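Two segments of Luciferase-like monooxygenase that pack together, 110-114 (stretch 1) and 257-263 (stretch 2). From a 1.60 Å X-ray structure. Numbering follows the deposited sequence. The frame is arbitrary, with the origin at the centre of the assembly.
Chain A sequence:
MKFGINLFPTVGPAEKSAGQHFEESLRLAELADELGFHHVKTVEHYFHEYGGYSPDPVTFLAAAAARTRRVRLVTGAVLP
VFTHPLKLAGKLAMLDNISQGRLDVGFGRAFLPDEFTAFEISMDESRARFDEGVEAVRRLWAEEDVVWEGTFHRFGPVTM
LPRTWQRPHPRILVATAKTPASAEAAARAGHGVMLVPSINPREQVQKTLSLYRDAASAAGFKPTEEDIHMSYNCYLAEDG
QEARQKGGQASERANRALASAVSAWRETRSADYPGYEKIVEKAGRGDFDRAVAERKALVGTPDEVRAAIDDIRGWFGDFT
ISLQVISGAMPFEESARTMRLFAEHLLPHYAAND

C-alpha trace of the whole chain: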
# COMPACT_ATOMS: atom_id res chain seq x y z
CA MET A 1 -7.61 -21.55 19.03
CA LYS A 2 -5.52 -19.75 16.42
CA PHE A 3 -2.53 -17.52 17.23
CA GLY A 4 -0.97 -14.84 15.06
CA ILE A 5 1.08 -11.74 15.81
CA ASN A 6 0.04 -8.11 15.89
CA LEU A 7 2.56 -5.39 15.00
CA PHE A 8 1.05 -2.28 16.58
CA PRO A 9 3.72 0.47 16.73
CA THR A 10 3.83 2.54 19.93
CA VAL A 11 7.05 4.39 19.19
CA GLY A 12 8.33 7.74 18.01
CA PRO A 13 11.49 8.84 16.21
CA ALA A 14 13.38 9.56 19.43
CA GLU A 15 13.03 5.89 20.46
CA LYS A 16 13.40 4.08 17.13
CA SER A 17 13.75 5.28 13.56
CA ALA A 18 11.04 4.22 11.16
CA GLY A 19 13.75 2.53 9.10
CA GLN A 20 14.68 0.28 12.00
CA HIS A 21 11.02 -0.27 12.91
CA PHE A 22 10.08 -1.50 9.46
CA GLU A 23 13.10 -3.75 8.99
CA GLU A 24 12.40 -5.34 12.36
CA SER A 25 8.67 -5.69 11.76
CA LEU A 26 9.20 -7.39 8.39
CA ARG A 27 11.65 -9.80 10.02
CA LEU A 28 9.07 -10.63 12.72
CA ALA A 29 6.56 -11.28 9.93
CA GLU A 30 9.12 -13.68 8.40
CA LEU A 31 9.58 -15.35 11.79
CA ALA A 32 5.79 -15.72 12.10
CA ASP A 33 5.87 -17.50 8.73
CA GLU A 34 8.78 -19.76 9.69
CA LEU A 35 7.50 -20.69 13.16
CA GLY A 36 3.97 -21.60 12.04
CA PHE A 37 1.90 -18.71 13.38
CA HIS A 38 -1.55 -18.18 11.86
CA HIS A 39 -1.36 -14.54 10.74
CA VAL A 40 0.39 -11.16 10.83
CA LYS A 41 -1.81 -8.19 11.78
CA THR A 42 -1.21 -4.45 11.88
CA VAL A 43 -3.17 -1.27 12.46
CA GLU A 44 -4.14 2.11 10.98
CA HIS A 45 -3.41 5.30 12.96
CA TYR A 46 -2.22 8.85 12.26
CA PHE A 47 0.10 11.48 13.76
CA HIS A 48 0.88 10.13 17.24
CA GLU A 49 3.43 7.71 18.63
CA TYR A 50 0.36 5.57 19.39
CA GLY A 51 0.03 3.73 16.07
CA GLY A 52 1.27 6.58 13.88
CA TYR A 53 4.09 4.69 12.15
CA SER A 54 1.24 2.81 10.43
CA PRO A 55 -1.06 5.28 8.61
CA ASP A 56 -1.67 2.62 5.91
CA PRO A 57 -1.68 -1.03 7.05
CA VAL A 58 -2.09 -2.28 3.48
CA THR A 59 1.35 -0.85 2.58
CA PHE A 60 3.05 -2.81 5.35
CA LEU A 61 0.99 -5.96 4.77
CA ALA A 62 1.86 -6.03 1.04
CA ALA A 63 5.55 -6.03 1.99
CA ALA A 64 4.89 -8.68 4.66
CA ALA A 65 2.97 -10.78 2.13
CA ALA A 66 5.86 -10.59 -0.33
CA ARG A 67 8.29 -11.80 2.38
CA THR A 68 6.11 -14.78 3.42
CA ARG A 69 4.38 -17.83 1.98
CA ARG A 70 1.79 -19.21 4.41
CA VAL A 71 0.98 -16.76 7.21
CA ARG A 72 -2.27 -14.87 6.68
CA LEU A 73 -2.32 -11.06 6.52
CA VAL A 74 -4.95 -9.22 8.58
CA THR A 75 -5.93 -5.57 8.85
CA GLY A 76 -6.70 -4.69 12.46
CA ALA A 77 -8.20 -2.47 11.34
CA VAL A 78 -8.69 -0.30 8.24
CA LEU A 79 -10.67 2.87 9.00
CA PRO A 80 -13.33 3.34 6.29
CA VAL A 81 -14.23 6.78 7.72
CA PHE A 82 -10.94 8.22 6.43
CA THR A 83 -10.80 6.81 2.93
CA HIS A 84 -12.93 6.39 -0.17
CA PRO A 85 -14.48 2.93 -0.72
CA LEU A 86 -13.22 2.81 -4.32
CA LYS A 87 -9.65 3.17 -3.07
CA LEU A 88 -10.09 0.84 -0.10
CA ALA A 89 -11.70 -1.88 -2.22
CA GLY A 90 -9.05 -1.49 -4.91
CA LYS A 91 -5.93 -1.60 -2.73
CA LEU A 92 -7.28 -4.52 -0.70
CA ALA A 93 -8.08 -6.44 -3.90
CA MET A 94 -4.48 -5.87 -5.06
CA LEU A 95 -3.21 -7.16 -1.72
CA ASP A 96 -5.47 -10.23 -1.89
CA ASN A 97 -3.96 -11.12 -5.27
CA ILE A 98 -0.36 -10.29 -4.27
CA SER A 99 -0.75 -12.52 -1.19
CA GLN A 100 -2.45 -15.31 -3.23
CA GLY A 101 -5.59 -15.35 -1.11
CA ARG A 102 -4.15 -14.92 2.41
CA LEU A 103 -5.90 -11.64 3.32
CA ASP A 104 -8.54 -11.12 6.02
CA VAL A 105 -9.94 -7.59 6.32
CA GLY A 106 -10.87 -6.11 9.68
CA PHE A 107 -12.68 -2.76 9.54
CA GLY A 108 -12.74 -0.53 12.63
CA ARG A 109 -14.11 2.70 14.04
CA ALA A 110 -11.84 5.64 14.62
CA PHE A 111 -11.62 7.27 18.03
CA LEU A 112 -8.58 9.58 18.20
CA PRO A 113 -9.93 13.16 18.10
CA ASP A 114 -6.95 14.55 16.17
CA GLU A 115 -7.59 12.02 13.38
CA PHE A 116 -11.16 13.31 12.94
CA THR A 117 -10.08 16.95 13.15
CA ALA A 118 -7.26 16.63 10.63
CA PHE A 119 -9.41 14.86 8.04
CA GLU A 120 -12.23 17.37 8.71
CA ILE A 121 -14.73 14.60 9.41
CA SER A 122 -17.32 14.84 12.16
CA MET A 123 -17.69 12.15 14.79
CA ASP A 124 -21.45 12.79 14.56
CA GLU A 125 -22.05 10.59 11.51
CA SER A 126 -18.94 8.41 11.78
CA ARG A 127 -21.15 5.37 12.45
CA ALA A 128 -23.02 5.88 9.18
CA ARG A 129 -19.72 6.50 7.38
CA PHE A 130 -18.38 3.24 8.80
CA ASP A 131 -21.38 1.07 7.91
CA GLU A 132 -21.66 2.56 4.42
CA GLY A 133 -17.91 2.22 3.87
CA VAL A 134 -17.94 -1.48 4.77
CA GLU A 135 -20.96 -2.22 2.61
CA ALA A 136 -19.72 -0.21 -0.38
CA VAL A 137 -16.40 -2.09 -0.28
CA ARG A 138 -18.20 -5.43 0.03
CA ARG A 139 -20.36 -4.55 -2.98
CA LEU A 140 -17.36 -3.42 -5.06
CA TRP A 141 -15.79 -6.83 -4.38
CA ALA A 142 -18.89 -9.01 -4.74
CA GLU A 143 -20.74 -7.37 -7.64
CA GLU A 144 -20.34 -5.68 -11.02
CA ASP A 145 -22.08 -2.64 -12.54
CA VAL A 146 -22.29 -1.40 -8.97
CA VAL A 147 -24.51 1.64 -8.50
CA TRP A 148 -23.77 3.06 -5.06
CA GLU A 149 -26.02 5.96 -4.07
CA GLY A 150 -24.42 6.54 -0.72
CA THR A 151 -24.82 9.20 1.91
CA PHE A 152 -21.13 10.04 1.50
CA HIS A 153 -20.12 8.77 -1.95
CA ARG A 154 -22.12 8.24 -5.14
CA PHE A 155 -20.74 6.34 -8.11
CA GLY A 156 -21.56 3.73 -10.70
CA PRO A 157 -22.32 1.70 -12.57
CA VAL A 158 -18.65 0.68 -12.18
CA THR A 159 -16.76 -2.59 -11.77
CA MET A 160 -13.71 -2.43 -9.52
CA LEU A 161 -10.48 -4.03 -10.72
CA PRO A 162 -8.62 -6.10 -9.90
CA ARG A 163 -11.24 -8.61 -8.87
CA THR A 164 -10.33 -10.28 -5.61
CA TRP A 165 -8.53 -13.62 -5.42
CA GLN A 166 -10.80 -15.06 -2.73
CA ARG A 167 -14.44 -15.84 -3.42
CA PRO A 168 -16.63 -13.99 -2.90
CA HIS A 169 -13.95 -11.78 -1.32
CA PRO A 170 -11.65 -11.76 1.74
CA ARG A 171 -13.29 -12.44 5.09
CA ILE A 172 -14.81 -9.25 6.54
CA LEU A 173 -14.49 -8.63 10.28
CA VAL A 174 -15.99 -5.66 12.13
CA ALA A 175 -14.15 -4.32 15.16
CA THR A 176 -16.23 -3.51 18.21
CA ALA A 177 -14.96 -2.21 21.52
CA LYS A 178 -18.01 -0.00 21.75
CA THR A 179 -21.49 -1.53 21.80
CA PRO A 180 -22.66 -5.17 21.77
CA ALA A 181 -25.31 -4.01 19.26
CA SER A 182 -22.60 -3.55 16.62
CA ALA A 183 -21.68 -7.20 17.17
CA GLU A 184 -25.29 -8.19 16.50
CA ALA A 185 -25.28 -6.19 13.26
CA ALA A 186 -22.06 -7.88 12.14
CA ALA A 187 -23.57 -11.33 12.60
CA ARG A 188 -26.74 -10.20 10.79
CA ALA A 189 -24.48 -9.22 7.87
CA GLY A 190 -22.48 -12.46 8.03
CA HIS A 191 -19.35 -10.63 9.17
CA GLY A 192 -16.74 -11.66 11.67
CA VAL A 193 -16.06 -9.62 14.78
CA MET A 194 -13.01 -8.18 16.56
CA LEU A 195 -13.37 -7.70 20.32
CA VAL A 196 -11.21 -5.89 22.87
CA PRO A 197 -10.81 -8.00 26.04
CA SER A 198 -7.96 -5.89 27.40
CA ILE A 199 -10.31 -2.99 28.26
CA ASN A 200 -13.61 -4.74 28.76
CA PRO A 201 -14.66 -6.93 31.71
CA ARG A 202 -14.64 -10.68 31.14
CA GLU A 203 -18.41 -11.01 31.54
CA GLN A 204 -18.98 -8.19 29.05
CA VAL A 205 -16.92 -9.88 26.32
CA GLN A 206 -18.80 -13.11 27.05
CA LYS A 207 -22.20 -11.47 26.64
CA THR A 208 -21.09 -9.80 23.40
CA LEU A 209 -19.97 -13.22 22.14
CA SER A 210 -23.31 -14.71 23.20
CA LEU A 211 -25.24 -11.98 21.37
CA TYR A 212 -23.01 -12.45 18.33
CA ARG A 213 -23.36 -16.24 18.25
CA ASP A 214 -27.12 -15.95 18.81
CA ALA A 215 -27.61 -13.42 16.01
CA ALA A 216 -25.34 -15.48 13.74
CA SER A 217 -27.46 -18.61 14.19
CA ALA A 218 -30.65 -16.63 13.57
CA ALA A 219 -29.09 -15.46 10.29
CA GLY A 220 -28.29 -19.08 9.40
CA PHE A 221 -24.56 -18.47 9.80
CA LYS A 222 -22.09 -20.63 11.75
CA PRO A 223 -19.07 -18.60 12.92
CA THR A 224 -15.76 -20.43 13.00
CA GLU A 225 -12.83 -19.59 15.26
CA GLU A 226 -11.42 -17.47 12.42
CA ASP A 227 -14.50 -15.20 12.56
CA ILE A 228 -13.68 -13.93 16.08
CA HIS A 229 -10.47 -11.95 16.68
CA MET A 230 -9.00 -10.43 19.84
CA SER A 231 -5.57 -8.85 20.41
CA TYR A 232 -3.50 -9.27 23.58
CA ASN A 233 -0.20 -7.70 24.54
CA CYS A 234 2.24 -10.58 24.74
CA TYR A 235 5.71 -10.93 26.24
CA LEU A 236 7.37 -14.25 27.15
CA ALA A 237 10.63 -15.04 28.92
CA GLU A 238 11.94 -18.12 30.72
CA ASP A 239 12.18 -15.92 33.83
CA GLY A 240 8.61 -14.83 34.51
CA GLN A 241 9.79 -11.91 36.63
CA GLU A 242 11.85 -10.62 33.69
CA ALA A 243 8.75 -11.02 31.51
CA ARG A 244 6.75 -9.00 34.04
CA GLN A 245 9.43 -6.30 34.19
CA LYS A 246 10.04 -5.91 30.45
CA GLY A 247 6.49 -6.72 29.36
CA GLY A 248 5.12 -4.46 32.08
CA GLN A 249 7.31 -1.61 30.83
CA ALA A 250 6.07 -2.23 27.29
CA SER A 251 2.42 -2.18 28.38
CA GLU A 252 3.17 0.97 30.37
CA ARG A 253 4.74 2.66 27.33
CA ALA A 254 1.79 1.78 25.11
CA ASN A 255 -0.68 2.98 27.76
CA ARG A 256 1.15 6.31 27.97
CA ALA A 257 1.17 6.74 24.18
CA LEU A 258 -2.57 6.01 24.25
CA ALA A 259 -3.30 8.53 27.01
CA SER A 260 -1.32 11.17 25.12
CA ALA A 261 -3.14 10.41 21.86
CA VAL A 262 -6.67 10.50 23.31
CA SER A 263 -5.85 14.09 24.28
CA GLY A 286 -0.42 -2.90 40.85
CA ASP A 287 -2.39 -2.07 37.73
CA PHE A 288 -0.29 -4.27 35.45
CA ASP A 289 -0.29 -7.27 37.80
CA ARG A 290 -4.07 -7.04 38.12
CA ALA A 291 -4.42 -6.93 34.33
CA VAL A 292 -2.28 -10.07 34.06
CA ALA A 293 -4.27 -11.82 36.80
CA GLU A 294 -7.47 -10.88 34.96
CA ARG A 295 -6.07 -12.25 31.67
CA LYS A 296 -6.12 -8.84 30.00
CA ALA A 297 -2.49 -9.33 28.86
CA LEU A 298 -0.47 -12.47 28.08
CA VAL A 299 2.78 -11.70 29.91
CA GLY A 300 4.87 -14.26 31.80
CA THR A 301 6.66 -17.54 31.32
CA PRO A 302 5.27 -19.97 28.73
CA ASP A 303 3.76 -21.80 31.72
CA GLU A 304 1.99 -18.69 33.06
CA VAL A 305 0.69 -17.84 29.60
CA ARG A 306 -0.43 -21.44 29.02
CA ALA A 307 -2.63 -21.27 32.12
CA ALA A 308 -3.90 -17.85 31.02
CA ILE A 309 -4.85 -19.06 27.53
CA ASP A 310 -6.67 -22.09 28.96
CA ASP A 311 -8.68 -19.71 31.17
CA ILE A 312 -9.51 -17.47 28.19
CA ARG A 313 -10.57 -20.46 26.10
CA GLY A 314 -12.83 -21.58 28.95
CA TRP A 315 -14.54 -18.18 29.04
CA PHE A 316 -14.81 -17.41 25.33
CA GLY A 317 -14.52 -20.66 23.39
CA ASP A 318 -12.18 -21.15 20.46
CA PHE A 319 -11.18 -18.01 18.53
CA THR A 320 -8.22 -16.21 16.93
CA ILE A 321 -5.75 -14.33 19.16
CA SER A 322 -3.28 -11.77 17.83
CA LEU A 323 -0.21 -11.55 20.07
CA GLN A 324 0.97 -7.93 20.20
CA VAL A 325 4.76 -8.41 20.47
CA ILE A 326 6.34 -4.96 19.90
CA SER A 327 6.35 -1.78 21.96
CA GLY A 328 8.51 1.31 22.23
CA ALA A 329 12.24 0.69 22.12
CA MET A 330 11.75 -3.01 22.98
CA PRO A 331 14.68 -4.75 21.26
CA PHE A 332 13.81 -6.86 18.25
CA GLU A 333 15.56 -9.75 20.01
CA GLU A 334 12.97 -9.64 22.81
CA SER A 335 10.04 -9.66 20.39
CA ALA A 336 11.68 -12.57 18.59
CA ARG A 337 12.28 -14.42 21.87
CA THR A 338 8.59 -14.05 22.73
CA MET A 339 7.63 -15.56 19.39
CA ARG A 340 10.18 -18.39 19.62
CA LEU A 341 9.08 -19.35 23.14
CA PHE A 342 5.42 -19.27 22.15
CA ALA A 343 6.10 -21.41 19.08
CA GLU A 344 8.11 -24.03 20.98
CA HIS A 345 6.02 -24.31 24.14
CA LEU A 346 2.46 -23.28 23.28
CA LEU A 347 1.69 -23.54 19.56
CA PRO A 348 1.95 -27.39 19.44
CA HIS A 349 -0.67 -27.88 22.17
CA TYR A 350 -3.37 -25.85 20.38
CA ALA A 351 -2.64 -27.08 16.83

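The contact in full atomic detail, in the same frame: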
# COMPACT_ATOMS: atom_id res chain seq x y z
N ALA A 110 -12.87 4.77 14.10
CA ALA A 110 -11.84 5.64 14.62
C ALA A 110 -12.27 6.22 15.96
O ALA A 110 -13.46 6.31 16.27
CB ALA A 110 -11.53 6.77 13.63
N PHE A 111 -11.29 6.62 16.76
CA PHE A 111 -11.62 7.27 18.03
C PHE A 111 -10.65 8.37 18.45
O PHE A 111 -10.98 9.10 19.39
CB PHE A 111 -11.71 6.22 19.15
CG PHE A 111 -10.39 5.59 19.51
CD1 PHE A 111 -9.69 6.01 20.63
CD2 PHE A 111 -9.86 4.57 18.73
CE1 PHE A 111 -8.48 5.43 20.97
CE2 PHE A 111 -8.65 3.98 19.06
CZ PHE A 111 -7.96 4.41 20.18
N LEU A 112 -9.50 8.52 17.81
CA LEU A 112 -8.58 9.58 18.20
C LEU A 112 -9.11 10.92 17.70
O LEU A 112 -9.33 11.06 16.49
CB LEU A 112 -7.18 9.32 17.64
CG LEU A 112 -6.46 8.07 18.17
CD1 LEU A 112 -5.07 7.94 17.54
CD2 LEU A 112 -6.38 8.11 19.68
N PRO A 113 -9.32 11.90 18.57
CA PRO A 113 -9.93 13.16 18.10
C PRO A 113 -9.10 13.89 17.05
O PRO A 113 -9.67 14.45 16.11
CB PRO A 113 -10.07 13.98 19.39
CG PRO A 113 -10.15 12.94 20.47
CD PRO A 113 -9.21 11.85 20.04
N ASP A 114 -7.77 13.86 17.16
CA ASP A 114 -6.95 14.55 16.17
C ASP A 114 -7.09 13.93 14.78
O ASP A 114 -6.92 14.63 13.78
CB ASP A 114 -5.48 14.54 16.59
CG ASP A 114 -5.23 15.41 17.81
OD1 ASP A 114 -4.12 15.34 18.37
OD2 ASP A 114 -6.15 16.15 18.20
N ALA A 257 1.42 6.28 25.54
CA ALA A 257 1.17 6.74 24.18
C ALA A 257 -0.33 6.88 23.92
O ALA A 257 -0.76 7.83 23.24
CB ALA A 257 1.79 5.77 23.16
N LEU A 258 -1.12 5.95 24.44
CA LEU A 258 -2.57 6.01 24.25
C LEU A 258 -3.15 7.22 24.98
O LEU A 258 -3.92 7.99 24.40
CB LEU A 258 -3.22 4.72 24.74
CG LEU A 258 -4.75 4.75 24.73
CD1 LEU A 258 -5.29 5.10 23.35
CD2 LEU A 258 -5.34 3.43 25.23
N ALA A 259 -2.78 7.40 26.25
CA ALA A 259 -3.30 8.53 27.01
C ALA A 259 -2.96 9.85 26.33
O ALA A 259 -3.80 10.75 26.23
CB ALA A 259 -2.76 8.49 28.43
N SER A 260 -1.73 9.96 25.81
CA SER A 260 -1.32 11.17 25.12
C SER A 260 -2.11 11.37 23.83
O SER A 260 -2.41 12.50 23.45
CB SER A 260 0.18 11.13 24.85
OG SER A 260 0.55 12.10 23.90
N ALA A 261 -2.46 10.28 23.15
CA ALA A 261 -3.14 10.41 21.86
C ALA A 261 -4.63 10.68 22.01
O ALA A 261 -5.24 11.29 21.12
CB ALA A 261 -2.92 9.15 21.02
N VAL A 262 -5.25 10.22 23.11
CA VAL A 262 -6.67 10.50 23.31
C VAL A 262 -6.89 11.96 23.72
O VAL A 262 -7.99 12.49 23.55
CB VAL A 262 -7.25 9.48 24.30
CG1 VAL A 262 -8.60 9.92 24.86
CG2 VAL A 262 -7.40 8.13 23.62
N SER A 263 -5.85 12.63 24.20
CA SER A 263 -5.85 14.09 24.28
C SER A 263 -4.42 14.62 24.31
O SER A 263 -4.18 15.79 24.04
CB SER A 263 -6.62 14.58 25.50
OG SER A 263 -6.09 15.82 25.95

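What does the start of stretch 1 bring to the helix of stretch 2? Ala 110 brings nothing directly, since its side chain stays well out of reach, and the contact begins with Phe 111. The CA-to-CB bond of Phe 111 points sideways to the helix, but with chi1 in the p well the ring carries its far end nearer. CE1 of Phe 111 lies 3.9 Å from CG2 of Val 262 and 4.0 Å from CD1 of Leu 258. Both methyl groups sit at the edge of the ring, near its plane, so this is edge packing against aliphatic carbon. That one ring atom can meet both residues follows from the helix itself: Leu 258 and Val 262 are four residues apart, about one turn, and the hydrogen bond from N of Val 262 to O of Leu 258, 2.9 Å long, joins them.

How does Leu 112 fit against the same helix? It is the buried member of stretch 1, and its CA approaches CA of Val 262 to 5.5 Å, the closest CA pair between the stretches. Its CA-to-CB bond also runs sideways, and with the m,t rotamer the end of the side chain comes nearer the helix. CD2 of Leu 112 lies 3.9 Å from CB of Ala 261 and 4.1 Å from CG2 of Val 262, so it touches two consecutive residues. CD2 of Leu 112 is also 3.7 Å from O of Ala 261, a van der Waals approach, because a methyl carbon offers that oxygen no conventional hydrogen-bond donor. Ala 261 is a buried residue, and this contact covers part of it, while CG2 of Val 262 is shared between Leu 112 and Phe 111.

What changes where stretch 1 turns into a helix? Leu 112 occupies the N-cap position and Pro 113 opens the helix that follows. The CA-to-CB bond of Pro 113 points toward stretch 2, and its ring meets backbone: CD of Pro 113 is 3.8 Å from O of Val 262 and 4.2 Å from O of Ala 261. Proline has no amide hydrogen to give these oxygens, so the approach is one of packing. Asp 114 also points its CA-to-CB bond toward stretch 2, yet its side chain stays farther off, with OD1 of Asp 114 5.0 Å from O of Ala 261, and OD1 is hydrogen-bonded elsewhere in the structure.

What, then, holds the two stretches together? No hydrogen bond crosses between them. The contact is small, burying 235 Å² summed over both sides, and rests on apolar side chains together with the approaches of Leu 112 and Pro 113 to carbonyl oxygens.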